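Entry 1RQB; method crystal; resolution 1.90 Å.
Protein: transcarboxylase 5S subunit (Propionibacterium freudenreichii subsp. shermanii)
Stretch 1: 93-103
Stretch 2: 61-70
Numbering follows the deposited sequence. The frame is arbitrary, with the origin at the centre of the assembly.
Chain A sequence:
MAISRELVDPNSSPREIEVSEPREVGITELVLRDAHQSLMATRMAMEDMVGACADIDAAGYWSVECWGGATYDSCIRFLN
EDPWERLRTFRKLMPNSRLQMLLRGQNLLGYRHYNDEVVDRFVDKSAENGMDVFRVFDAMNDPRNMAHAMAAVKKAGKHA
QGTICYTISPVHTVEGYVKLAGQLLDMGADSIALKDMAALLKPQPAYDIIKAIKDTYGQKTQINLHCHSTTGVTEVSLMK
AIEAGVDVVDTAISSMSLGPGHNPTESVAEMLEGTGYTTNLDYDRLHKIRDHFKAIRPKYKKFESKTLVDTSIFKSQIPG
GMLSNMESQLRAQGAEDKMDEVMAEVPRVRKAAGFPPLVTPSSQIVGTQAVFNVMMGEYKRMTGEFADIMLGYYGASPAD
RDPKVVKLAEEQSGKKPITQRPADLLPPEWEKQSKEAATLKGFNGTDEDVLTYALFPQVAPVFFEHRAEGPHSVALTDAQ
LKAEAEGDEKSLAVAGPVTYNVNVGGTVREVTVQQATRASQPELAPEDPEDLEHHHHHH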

ATOM      1  N   LEU A  93     -24.486 -20.014  -0.319  1.00 16.03           N
ATOM      2  CA  LEU A  93     -24.282 -19.036   0.760  1.00 17.70           C
ATOM      3  C   LEU A  93     -24.354 -17.590   0.264  1.00 16.16           C
ATOM      4  O   LEU A  93     -24.471 -16.669   1.071  1.00 18.98           O
ATOM      5  CB  LEU A  93     -22.941 -19.285   1.455  1.00 15.75           C
ATOM      6  CG  LEU A  93     -22.838 -20.644   2.146  1.00 20.70           C
ATOM      7  CD1 LEU A  93     -21.446 -20.810   2.742  1.00 21.29           C
ATOM      8  CD2 LEU A  93     -23.905 -20.757   3.225  1.00 24.06           C
HETATM    9  N   MSE A  94     -24.260 -17.366  -1.041  1.00 13.80           N
HETATM   10  CA  MSE A  94     -24.346 -15.997  -1.573  1.00 17.02           C
HETATM   11  C   MSE A  94     -25.341 -15.991  -2.736  1.00 17.65           C
HETATM   12  O   MSE A  94     -24.992 -15.696  -3.878  1.00 17.39           O
HETATM   13  CB  MSE A  94     -22.958 -15.539  -2.046  1.00 17.23           C
HETATM   14  CG  MSE A  94     -21.912 -15.626  -0.947  1.00 17.63           C
HETATM   15 SE   MSE A  94     -20.181 -14.900  -1.469  1.00 26.43          SE
HETATM   16  CE  MSE A  94     -19.590 -16.310  -2.690  1.00 18.46           C
ATOM     17  N   PRO A  95     -26.615 -16.299  -2.448  1.00 19.60           N
ATOM     18  CA  PRO A  95     -27.668 -16.349  -3.468  1.00 20.94           C
ATOM     19  C   PRO A  95     -28.018 -15.065  -4.222  1.00 21.38           C
ATOM     20  O   PRO A  95     -28.599 -15.117  -5.305  1.00 22.42           O
ATOM     21  CB  PRO A  95     -28.864 -16.889  -2.686  1.00 22.98           C
ATOM     22  CG  PRO A  95     -28.684 -16.226  -1.354  1.00 20.91           C
ATOM     23  CD  PRO A  95     -27.193 -16.420  -1.094  1.00 20.82           C
ATOM     24  N   ASN A  96     -27.662 -13.909  -3.682  1.00 21.00           N
ATOM     25  CA  ASN A  96     -28.026 -12.650  -4.348  1.00 24.20           C
ATOM     26  C   ASN A  96     -26.842 -12.035  -5.096  1.00 24.78           C
ATOM     27  O   ASN A  96     -26.966 -10.938  -5.641  1.00 23.87           O
ATOM     28  CB  ASN A  96     -28.506 -11.643  -3.307  1.00 24.64           C
ATOM     29  CG  ASN A  96     -29.582 -12.214  -2.412  1.00 29.29           C
ATOM     30  OD1 ASN A  96     -30.640 -12.621  -2.889  1.00 27.66           O
ATOM     31  ND2 ASN A  96     -29.313 -12.263  -1.112  1.00 27.60           N
ATOM     32  N   SER A  97     -25.714 -12.732  -5.168  1.00 17.97           N
ATOM     33  CA  SER A  97     -24.532 -12.123  -5.793  1.00 17.95           C
ATOM     34  C   SER A  97     -24.218 -12.721  -7.166  1.00 17.94           C
ATOM     35  O   SER A  97     -24.568 -13.861  -7.466  1.00 14.85           O
ATOM     36  CB  SER A  97     -23.302 -12.347  -4.902  1.00 20.15           C
ATOM     37  OG  SER A  97     -23.544 -11.952  -3.572  1.00 22.52           O
ATOM     38  N   ARG A  98     -23.543 -11.916  -7.986  1.00 13.65           N
ATOM     39  CA  ARG A  98     -23.058 -12.407  -9.283  1.00 16.33           C
ATOM     40  C   ARG A  98     -21.721 -13.095  -9.002  1.00 16.64           C
ATOM     41  O   ARG A  98     -20.761 -12.434  -8.609  1.00 16.69           O
ATOM     42  CB  ARG A  98     -22.757 -11.278 -10.284  1.00 15.73           C
ATOM     43  CG  ARG A  98     -23.911 -10.423 -10.730  1.00 20.82           C
ATOM     44  CD  ARG A  98     -23.451  -9.524 -11.889  1.00 22.08           C
ATOM     45  NE  ARG A  98     -24.513  -8.631 -12.335  1.00 23.54           N
ATOM     46  CZ  ARG A  98     -24.905  -7.545 -11.672  1.00 31.37           C
ATOM     47  NH1 ARG A  98     -24.321  -7.197 -10.523  1.00 21.84           N
ATOM     48  NH2 ARG A  98     -25.901  -6.814 -12.155  1.00 29.61           N
ATOM     49  N   LEU A  99     -21.658 -14.409  -9.171  1.00 11.86           N
ATOM     50  CA  LEU A  99     -20.387 -15.108  -8.936  1.00 12.24           C
ATOM     51  C   LEU A  99     -19.529 -14.966 -10.193  1.00 16.16           C
ATOM     52  O   LEU A  99     -20.042 -15.011 -11.311  1.00 13.23           O
ATOM     53  CB  LEU A  99     -20.627 -16.585  -8.622  1.00 14.59           C
ATOM     54  CG  LEU A  99     -21.554 -16.854  -7.429  1.00 20.17           C
ATOM     55  CD1 LEU A  99     -21.492 -18.341  -7.063  1.00 19.22           C
ATOM     56  CD2 LEU A  99     -21.144 -16.006  -6.244  1.00 17.79           C
ATOM     57  N   GLN A 100     -18.225 -14.792 -10.003  1.00 11.82           N
ATOM     58  CA  GLN A 100     -17.328 -14.595 -11.150  1.00 10.69           C
ATOM     59  C   GLN A 100     -16.128 -15.536 -11.048  1.00 12.20           C
ATOM     60  O   GLN A 100     -15.668 -15.853  -9.952  1.00 12.43           O
ATOM     61  CB  GLN A 100     -16.863 -13.137 -11.151  1.00 11.67           C
ATOM     62  CG  GLN A 100     -15.971 -12.740 -12.303  1.00 10.67           C
ATOM     63  CD  GLN A 100     -15.799 -11.226 -12.387  1.00 16.19           C
ATOM     64  OE1 GLN A 100     -16.766 -10.477 -12.262  1.00 13.33           O
ATOM     65  NE2 GLN A 100     -14.568 -10.777 -12.615  1.00 16.84           N
HETATM   66  N   MSE A 101     -15.640 -15.990 -12.202  1.00  8.73           N
HETATM   67  CA  MSE A 101     -14.456 -16.861 -12.237  1.00 12.27           C
HETATM   68  C   MSE A 101     -13.509 -16.358 -13.327  1.00 13.66           C
HETATM   69  O   MSE A 101     -13.903 -15.586 -14.200  1.00 12.34           O
HETATM   70  CB  MSE A 101     -14.821 -18.313 -12.576  1.00 14.98           C
HETATM   71  CG  MSE A 101     -15.284 -18.538 -14.024  1.00 15.75           C
HETATM   72 SE   MSE A 101     -15.399 -20.446 -14.527  1.00 23.66          SE
HETATM   73  CE  MSE A 101     -13.584 -20.965 -14.076  1.00 12.41           C
ATOM     74  N   LEU A 102     -12.261 -16.803 -13.240  1.00  9.15           N
ATOM     75  CA  LEU A 102     -11.226 -16.498 -14.237  1.00 11.74           C
ATOM     76  C   LEU A 102     -10.987 -17.805 -14.995  1.00 12.49           C
ATOM     77  O   LEU A 102     -10.716 -18.835 -14.379  1.00 12.95           O
ATOM     78  CB  LEU A 102      -9.923 -16.057 -13.551  1.00  9.57           C
ATOM     79  CG  LEU A 102      -8.784 -15.730 -14.530  1.00 11.27           C
ATOM     80  CD1 LEU A 102      -9.136 -14.462 -15.304  1.00 11.74           C
ATOM     81  CD2 LEU A 102      -7.455 -15.548 -13.786  1.00  9.38           C
ATOM     82  N   LEU A 103     -11.111 -17.763 -16.321  1.00 11.25           N
ATOM     83  CA  LEU A 103     -10.966 -18.962 -17.159  1.00 12.32           C
ATOM     84  C   LEU A 103      -9.984 -18.657 -18.292  1.00 11.98           C
ATOM     85  O   LEU A 103     -10.195 -17.712 -19.050  1.00 11.90           O
ATOM     86  CB  LEU A 103     -12.333 -19.328 -17.740  1.00 13.54           C
ATOM     87  CG  LEU A 103     -12.410 -20.605 -18.575  1.00 15.94           C
ATOM     88  CD1 LEU A 103     -12.121 -21.819 -17.680  1.00 18.95           C
ATOM     89  CD2 LEU A 103     -13.790 -20.709 -19.196  1.00 17.81           C
TER
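Stretch 2 (61-70) YWSVECWGGA

Neighbouring parallel strands bury their side chains on the two faces of a sheet and pair their backbones between them, and residues 61-70 of the transcarboxylase 5S subunit, lying along residues 93-103, illustrate how a bulge and glycines fit into that scheme. On the face carrying Leu-99, Val-64, Met-101 and Trp-67 the contact is apolar. Val-64 is packed from the loop that precedes the strand: its CG1 lies 4.1 Å from CE of the selenomethionine Met-94, and its CG2 lies 4.1 Å from CB of Ser-97, the two ends of a type I turn. Leu-99 CB rests 4.0 Å from Cys-66 SG. Further along, Met-101 CE reaches 3.7 Å from Trp-67 CE3, while its selenium stands at the edge of the six-membered ring.

Beneath these side chains, the extended segment around Val-64 and Glu-65 runs in the same N-to-C sense as strand 99-103, the two strand axes crossing at -45° and approaching to 4.5 Å. Leu-99 pairs with Val-64 and Gln-100 with Glu-65. The ladder begins with Val-64 N donating to Arg-98 O (2.9 Å) and Gln-100 N to Val-64 O (3.0 Å), followed by Cys-66 N to Gln-100 O (3.0 Å). There the register slips by one residue: Met-101 pairs with Trp-67, leaving Cys-66 as the extra residue of a beta bulge. The chain turns a corner at Trp-67, yet pairing continues, through a weak bond from Leu-102 N to Trp-67 O (3.3 Å) and a firmer one from Gly-69 N to Leu-102 O (3.1 Å). Gly-68 permits this close passage. A CB there would point into the partner strand, 2.3 Å from Leu-102 O and 2.9 Å from Met-101 CE, and its backbone angles alone call for glycine.

On the face shared by Gln-100 and Glu-65 the contact becomes polar. Ser-63 OG donates to Gln-100 OE1 at 2.6 Å, and that same oxygen meets the edge of the Trp-62 ring, 3.6 Å from CZ3. A water joins the paired residues, donating to Glu-65 OE1 (2.7 Å) and accepting from Gln-100 NE2 (3.0 Å).

Outermost lies Arg-98. Its CA-to-CB bond points sideways, but the long side chain brings the guanidinium flat onto Trp-62, with centres 4.1 Å apart and planes inclined by 14°. Stacking leaves the guanidinium's in-plane N-H groups free to seek acceptors, and Arg-98 NH1 donates to Trp-62 O at 2.8 Å. A second water accepts from Arg-98 N (2.8 Å) and donates to Tyr-61 O (3.0 Å), linking the backbones just before the ladder begins.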

ATOM      1  N   TYR A  61     -21.465  -5.551  -3.747  1.00 12.49           N
ATOM      2  CA  TYR A  61     -20.482  -5.702  -4.831  1.00 12.61           C
ATOM      3  C   TYR A  61     -21.173  -5.989  -6.167  1.00 14.33           C
ATOM      4  O   TYR A  61     -22.238  -6.603  -6.208  1.00 14.11           O
ATOM      5  CB  TYR A  61     -19.554  -6.872  -4.527  1.00  9.39           C
ATOM      6  CG  TYR A  61     -18.691  -6.700  -3.314  1.00  8.63           C
ATOM      7  CD1 TYR A  61     -18.845  -7.531  -2.202  1.00 13.65           C
ATOM      8  CD2 TYR A  61     -17.667  -5.753  -3.296  1.00 15.18           C
ATOM      9  CE1 TYR A  61     -17.987  -7.429  -1.096  1.00 13.18           C
ATOM     10  CE2 TYR A  61     -16.801  -5.643  -2.201  1.00 16.15           C
ATOM     11  CZ  TYR A  61     -16.966  -6.489  -1.110  1.00 15.37           C
ATOM     12  OH  TYR A  61     -16.080  -6.423  -0.064  1.00 15.10           O
ATOM     13  N   TRP A  62     -20.541  -5.572  -7.262  1.00 12.52           N
ATOM     14  CA  TRP A  62     -21.080  -5.852  -8.602  1.00 13.73           C
ATOM     15  C   TRP A  62     -20.969  -7.361  -8.845  1.00 12.22           C
ATOM     16  O   TRP A  62     -21.875  -7.998  -9.379  1.00 12.20           O
ATOM     17  CB  TRP A  62     -20.289  -5.095  -9.674  1.00 12.95           C
ATOM     18  CG  TRP A  62     -20.849  -5.339 -11.052  1.00 14.70           C
ATOM     19  CD1 TRP A  62     -22.004  -4.820 -11.574  1.00 19.27           C
ATOM     20  CD2 TRP A  62     -20.351  -6.267 -12.019  1.00 14.93           C
ATOM     21  NE1 TRP A  62     -22.262  -5.384 -12.808  1.00 19.59           N
ATOM     22  CE2 TRP A  62     -21.263  -6.273 -13.106  1.00 21.01           C
ATOM     23  CE3 TRP A  62     -19.227  -7.101 -12.073  1.00 11.86           C
ATOM     24  CZ2 TRP A  62     -21.082  -7.086 -14.238  1.00 16.46           C
ATOM     25  CZ3 TRP A  62     -19.044  -7.912 -13.201  1.00 14.38           C
ATOM     26  CH2 TRP A  62     -19.970  -7.895 -14.266  1.00 19.33           C
ATOM     27  N   SER A  63     -19.833  -7.929  -8.446  1.00  9.66           N
ATOM     28  CA  SER A  63     -19.603  -9.377  -8.554  1.00  9.62           C
ATOM     29  C   SER A  63     -18.605  -9.794  -7.474  1.00 11.18           C
ATOM     30  O   SER A  63     -17.919  -8.959  -6.886  1.00  9.30           O
ATOM     31  CB  SER A  63     -19.057  -9.777  -9.941  1.00 10.19           C
ATOM     32  OG  SER A  63     -17.712  -9.357 -10.125  1.00 11.02           O
ATOM     33  N   VAL A  64     -18.564 -11.093  -7.220  1.00  9.54           N
ATOM     34  CA  VAL A  64     -17.665 -11.700  -6.229  1.00 10.31           C
ATOM     35  C   VAL A  64     -16.822 -12.761  -6.940  1.00 11.63           C
ATOM     36  O   VAL A  64     -17.339 -13.790  -7.370  1.00 10.91           O
ATOM     37  CB  VAL A  64     -18.490 -12.368  -5.107  1.00 12.28           C
ATOM     38  CG1 VAL A  64     -17.560 -13.033  -4.093  1.00 14.53           C
ATOM     39  CG2 VAL A  64     -19.376 -11.298  -4.416  1.00 12.62           C
ATOM     40  N   GLU A  65     -15.523 -12.512  -7.093  1.00  8.10           N
ATOM     41  CA  GLU A  65     -14.696 -13.514  -7.779  1.00 11.25           C
ATOM     42  C   GLU A  65     -14.454 -14.643  -6.774  1.00 15.71           C
ATOM     43  O   GLU A  65     -13.945 -14.399  -5.682  1.00 16.10           O
ATOM     44  CB  GLU A  65     -13.373 -12.888  -8.245  1.00 15.15           C
ATOM     45  CG  GLU A  65     -12.613 -13.789  -9.222  1.00 18.53           C
ATOM     46  CD  GLU A  65     -11.176 -13.354  -9.435  1.00 22.36           C
ATOM     47  OE1 GLU A  65     -10.801 -13.084 -10.594  1.00 21.50           O
ATOM     48  OE2 GLU A  65     -10.426 -13.295  -8.438  1.00 19.51           O
ATOM     49  N   CYS A  66     -14.822 -15.873  -7.119  1.00 10.34           N
ATOM     50  CA  CYS A  66     -14.669 -16.942  -6.122  1.00 12.01           C
ATOM     51  C   CYS A  66     -14.296 -18.284  -6.753  1.00 13.66           C
ATOM     52  O   CYS A  66     -14.327 -19.308  -6.073  1.00 16.03           O
ATOM     53  CB  CYS A  66     -15.983 -17.108  -5.361  1.00 17.28           C
ATOM     54  SG  CYS A  66     -17.361 -17.498  -6.467  1.00 21.97           S
ATOM     55  N   TRP A  67     -13.919 -18.304  -8.025  1.00 12.08           N
ATOM     56  CA  TRP A  67     -13.599 -19.605  -8.628  1.00 14.44           C
ATOM     57  C   TRP A  67     -12.662 -19.415  -9.821  1.00 16.17           C
ATOM     58  O   TRP A  67     -12.458 -18.303 -10.306  1.00 12.35           O
ATOM     59  CB  TRP A  67     -14.902 -20.297  -9.068  1.00 14.44           C
ATOM     60  CG  TRP A  67     -14.882 -21.812  -8.933  1.00 15.55           C
ATOM     61  CD1 TRP A  67     -14.666 -22.526  -7.788  1.00 12.90           C
ATOM     62  CD2 TRP A  67     -15.122 -22.778  -9.971  1.00 13.79           C
ATOM     63  NE1 TRP A  67     -14.760 -23.878  -8.045  1.00 14.33           N
ATOM     64  CE2 TRP A  67     -15.039 -24.061  -9.375  1.00 14.53           C
ATOM     65  CE3 TRP A  67     -15.395 -22.683 -11.347  1.00 13.89           C
ATOM     66  CZ2 TRP A  67     -15.227 -25.243 -10.107  1.00 13.82           C
ATOM     67  CZ3 TRP A  67     -15.578 -23.861 -12.079  1.00 15.33           C
ATOM     68  CH2 TRP A  67     -15.496 -25.126 -11.451  1.00 14.69           C
ATOM     69  N   GLY A  68     -12.083 -20.518 -10.279  1.00 16.71           N
ATOM     70  CA  GLY A  68     -11.188 -20.437 -11.412  1.00 15.95           C
ATOM     71  C   GLY A  68      -9.792 -20.044 -10.990  1.00 17.59           C
ATOM     72  O   GLY A  68      -9.449 -20.093  -9.810  1.00 14.77           O
ATOM     73  N   GLY A  69      -8.986 -19.631 -11.960  1.00 15.71           N
ATOM     74  CA  GLY A  69      -7.616 -19.278 -11.645  1.00 16.08           C
ATOM     75  C   GLY A  69      -6.940 -20.545 -11.149  1.00 17.25           C
ATOM     76  O   GLY A  69      -7.247 -21.639 -11.619  1.00 17.88           O
ATOM     77  N   ALA A  70      -6.061 -20.408 -10.163  1.00 14.97           N
ATOM     78  CA  ALA A  70      -5.312 -21.552  -9.622  1.00 14.22           C
ATOM     79  C   ALA A  70      -6.081 -22.248  -8.495  1.00 15.74           C
ATOM     80  O   ALA A  70      -5.576 -23.211  -7.918  1.00 12.45           O
ATOM     81  CB  ALA A  70      -3.955 -21.068  -9.092  1.00 15.71           C
TER
HETATM   82  O   HOH W   1     -23.252  -9.283  -6.995  1.00 25.21           O
HETATM   83  O   HOH W   2     -12.434 -12.944 -12.710  1.00 16.96           O